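Local structure of DyP-type peroxidase (Pleurotus ostreatus PC15, 6FSK) at residues G286-I291 with N308-G313. The protein probably uses hydrogen peroxide and a bound heme b to oxidise substrates such as dyes and manganese(II), as a dye-decolorizing peroxidase. The protein carries 1 engineered substitution. Sequence-based numbering, arbitrary orientation.
Sequences GAPIEI and NKFDFG
P288, E290 and I291 pack against F310 and F312 in a mainly apolar loop-to-loop contact, which brings together the chain before and the chain after helix 298-302, beside the heme pocket. P288 CB comes to 3.5 Å from F310 CE1, and the proline CG lies 3.8 Å from the same F310 CE1. F310 holds CG between the backbone N and the carbonyl carbon (chi1 59°), which swings CG to the P288 side. Further along the ring, CB and CG of E290 each come to 3.9 Å from F310 CD2, with E290 CG 3.8 Å from F310 CB. The glutamate chain then bends at chi2 (64°), placing CD 3.9 Å from F312 CD1; OE1 meets that ring at the edge, in plane, 3.8 Å from CD1, with the two planes 80° apart. I291 crosses F310 at about a right angle, its CD1 3.5 Å from the carbonyl O of K309. One water joins the loops, donating to E290 OE2 (2.9 Å) and accepting from D311 N, while D311 OD1 takes the N-H of G313 in an Asx turn. R336, a heme-binding residue, makes a cation-pi contact with F310 and bonds to its carbonyl O. An alanine at F310 would probably leave P288 without its apolar partner and R336 without its cation-pi partner. With one water as the polar link between the segments and the rest mostly van der Waals contact, the fit of these loops probably depends largely on packing around F310.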
ATOM      1  N   GLY A 286       6.372 -11.690  11.601  1.00 10.84           N
ATOM      2  CA  GLY A 286       5.078 -11.765  11.004  1.00 11.45           C
ATOM      3  C   GLY A 286       4.055 -12.415  11.918  1.00 10.43           C
ATOM      4  O   GLY A 286       2.862 -12.441  11.627  1.00 12.77           O
ATOM      5  N   ALA A 287       4.481 -12.968  13.061  1.00 11.46           N
ATOM      6  CA  ALA A 287       3.530 -13.593  13.942  1.00 11.75           C
ATOM      7  C   ALA A 287       2.558 -12.515  14.518  1.00 11.40           C
ATOM      8  O   ALA A 287       3.032 -11.526  15.060  1.00 12.24           O
ATOM      9  CB  ALA A 287       4.231 -14.322  15.082  1.00 12.15           C
ATOM     10  N   PRO A 288       1.257 -12.726  14.454  1.00 11.80           N
ATOM     11  CA  PRO A 288       0.337 -11.743  14.918  1.00 11.46           C
ATOM     12  C   PRO A 288       0.280 -11.745  16.409  1.00 11.66           C
ATOM     13  O   PRO A 288       0.164 -12.822  17.021  1.00 12.51           O
ATOM     14  CB  PRO A 288      -0.961 -12.141  14.276  1.00 11.04           C
ATOM     15  CG  PRO A 288      -0.821 -13.632  14.057  1.00 11.07           C
ATOM     16  CD  PRO A 288       0.570 -13.861  13.824  1.00 11.23           C
ATOM     17  N   ILE A 289       0.323 -10.559  17.022  1.00 11.11           N
ATOM     18  CA  ILE A 289       0.268 -10.471  18.469  1.00 11.79           C
ATOM     19  C   ILE A 289      -1.105 -10.912  18.963  1.00 11.68           C
ATOM     20  O   ILE A 289      -1.230 -11.352  20.133  1.00 12.15           O
ATOM     21  CB  ILE A 289       0.630  -9.057  19.004  1.00 12.07           C
ATOM     22  CG1 ILE A 289      -0.419  -8.084  18.611  1.00 11.36           C
ATOM     23  CG2 ILE A 289       2.052  -8.695  18.580  1.00 12.60           C
ATOM     24  CD1 ILE A 289      -0.055  -6.671  19.034  1.00 11.57           C
ATOM     25  N   GLU A 290      -2.195 -10.827  18.180  1.00 12.65           N
ATOM     26  CA  GLU A 290      -3.478 -11.255  18.638  1.00 15.25           C
ATOM     27  C   GLU A 290      -3.468 -12.752  19.001  1.00 14.87           C
ATOM     28  O   GLU A 290      -4.219 -13.153  19.903  1.00 15.51           O
ATOM     29  CB  GLU A 290      -4.529 -10.953  17.574  1.00 15.18           C
ATOM     30  CG  GLU A 290      -5.959 -11.336  17.838  1.00 16.23           C
ATOM     31  CD  GLU A 290      -6.601 -10.603  19.017  1.00 17.59           C
ATOM     32  OE1 GLU A 290      -6.057  -9.571  19.538  1.00 17.86           O
ATOM     33  OE2 GLU A 290      -7.713 -11.049  19.386  1.00 20.54           O
ATOM     34  N   ILE A 291      -2.674 -13.528  18.275  1.00 13.20           N
ATOM     35  CA  ILE A 291      -2.524 -14.994  18.546  1.00 13.93           C
ATOM     36  C   ILE A 291      -1.439 -15.188  19.581  1.00 15.12           C
ATOM     37  O   ILE A 291      -1.637 -16.012  20.547  1.00 16.27           O
ATOM     38  CB  ILE A 291      -2.263 -15.774  17.258  1.00 14.08           C
ATOM     39  CG1 ILE A 291      -3.424 -15.574  16.290  1.00 14.97           C
ATOM     40  CG2 ILE A 291      -1.993 -17.272  17.553  1.00 15.22           C
ATOM     41  CD1 ILE A 291      -3.326 -16.281  14.952  1.00 16.69           C
ATOM     42  N   ASN A 308      -2.725 -15.595   9.806  1.00 14.57           N
ATOM     43  CA  ASN A 308      -3.722 -14.540   9.587  1.00 14.43           C
ATOM     44  C   ASN A 308      -5.118 -14.861  10.071  1.00 15.15           C
ATOM     45  O   ASN A 308      -6.076 -14.189   9.783  1.00 15.12           O
ATOM     46  CB  ASN A 308      -3.610 -14.088   8.117  1.00 14.35           C
ATOM     47  CG  ASN A 308      -4.121 -12.677   7.929  1.00 13.67           C
ATOM     48  OD1 ASN A 308      -3.886 -11.826   8.758  1.00 14.33           O
ATOM     49  ND2 ASN A 308      -4.754 -12.461   6.811  1.00 14.10           N
ATOM     50  N   LYS A 309      -5.240 -15.965  10.826  1.00 15.83           N
ATOM     51  CA  LYS A 309      -6.562 -16.424  11.290  1.00 17.35           C
ATOM     52  C   LYS A 309      -6.830 -15.830  12.663  1.00 16.96           C
ATOM     53  O   LYS A 309      -6.589 -16.453  13.742  1.00 17.93           O
ATOM     54  CB  LYS A 309      -6.473 -17.974  11.436  1.00 20.02           C
ATOM     55  CG  LYS A 309      -7.701 -18.571  12.049  1.00 24.71           C
ATOM     56  CD  LYS A 309      -8.835 -18.421  11.133  1.00 28.53           C
ATOM     57  CE  LYS A 309      -9.599 -19.746  11.001  1.00 32.82           C
ATOM     58  NZ  LYS A 309     -11.024 -19.342  10.927  1.00 36.03           N
ATOM     59  N   PHE A 310      -7.294 -14.595  12.658  1.00 14.51           N
ATOM     60  CA  PHE A 310      -7.688 -13.858  13.884  1.00 13.86           C
ATOM     61  C   PHE A 310      -8.601 -12.752  13.420  1.00 13.35           C
ATOM     62  O   PHE A 310      -8.580 -12.380  12.219  1.00 13.41           O
ATOM     63  CB  PHE A 310      -6.502 -13.294  14.659  1.00 13.58           C
ATOM     64  CG  PHE A 310      -5.631 -12.332  13.854  1.00 12.88           C
ATOM     65  CD1 PHE A 310      -4.620 -12.806  13.081  1.00 12.31           C
ATOM     66  CD2 PHE A 310      -5.863 -10.973  13.910  1.00 12.63           C
ATOM     67  CE1 PHE A 310      -3.822 -11.956  12.354  1.00 12.36           C
ATOM     68  CE2 PHE A 310      -5.088 -10.119  13.215  1.00 12.22           C
ATOM     69  CZ  PHE A 310      -4.092 -10.595  12.453  1.00 12.24           C
ATOM     70  N   ASP A 311      -9.480 -12.284  14.298  1.00 13.02           N
ATOM     71  CA  ASP A 311     -10.417 -11.261  13.948  1.00 12.87           C
ATOM     72  C   ASP A 311     -10.576 -10.174  15.021  1.00 12.29           C
ATOM     73  O   ASP A 311     -11.386  -9.297  14.873  1.00 12.56           O
ATOM     74  CB  ASP A 311     -11.761 -11.861  13.574  1.00 17.53           C
ATOM     75  CG  ASP A 311     -12.386 -12.661  14.719  1.00 21.42           C
ATOM     76  OD1 ASP A 311     -11.927 -12.669  15.857  1.00 18.10           O
ATOM     77  OD2 ASP A 311     -13.383 -13.361  14.468  1.00 27.07           O
ATOM     78  N   PHE A 312      -9.784 -10.260  16.101  1.00 12.02           N
ATOM     79  CA  PHE A 312      -9.890  -9.376  17.283  1.00 12.30           C
ATOM     80  C   PHE A 312     -11.094  -9.646  18.220  1.00 13.63           C
ATOM     81  O   PHE A 312     -11.254  -8.955  19.228  1.00 14.11           O
ATOM     82  CB  PHE A 312      -9.763  -7.875  16.969  1.00 13.69           C
ATOM     83  CG  PHE A 312      -8.592  -7.526  16.062  1.00 13.12           C
ATOM     84  CD1 PHE A 312      -7.312  -7.777  16.411  1.00 13.61           C
ATOM     85  CD2 PHE A 312      -8.818  -6.830  14.914  1.00 13.97           C
ATOM     86  CE1 PHE A 312      -6.239  -7.458  15.605  1.00 13.18           C
ATOM     87  CE2 PHE A 312      -7.753  -6.475  14.066  1.00 12.59           C
ATOM     88  CZ  PHE A 312      -6.486  -6.788  14.445  1.00 11.26           C
ATOM     89  N   GLY A 313     -11.790 -10.708  17.929  1.00 14.90           N
ATOM     90  CA  GLY A 313     -12.891 -11.178  18.758  1.00 16.17           C
ATOM     91  C   GLY A 313     -13.842 -10.077  19.093  1.00 16.04           C
ATOM     92  O   GLY A 313     -14.271  -9.306  18.250  1.00 16.54           O
TER
HETATM   93  O   HOH W   1      -8.889 -12.785  17.367  1.00 19.68           O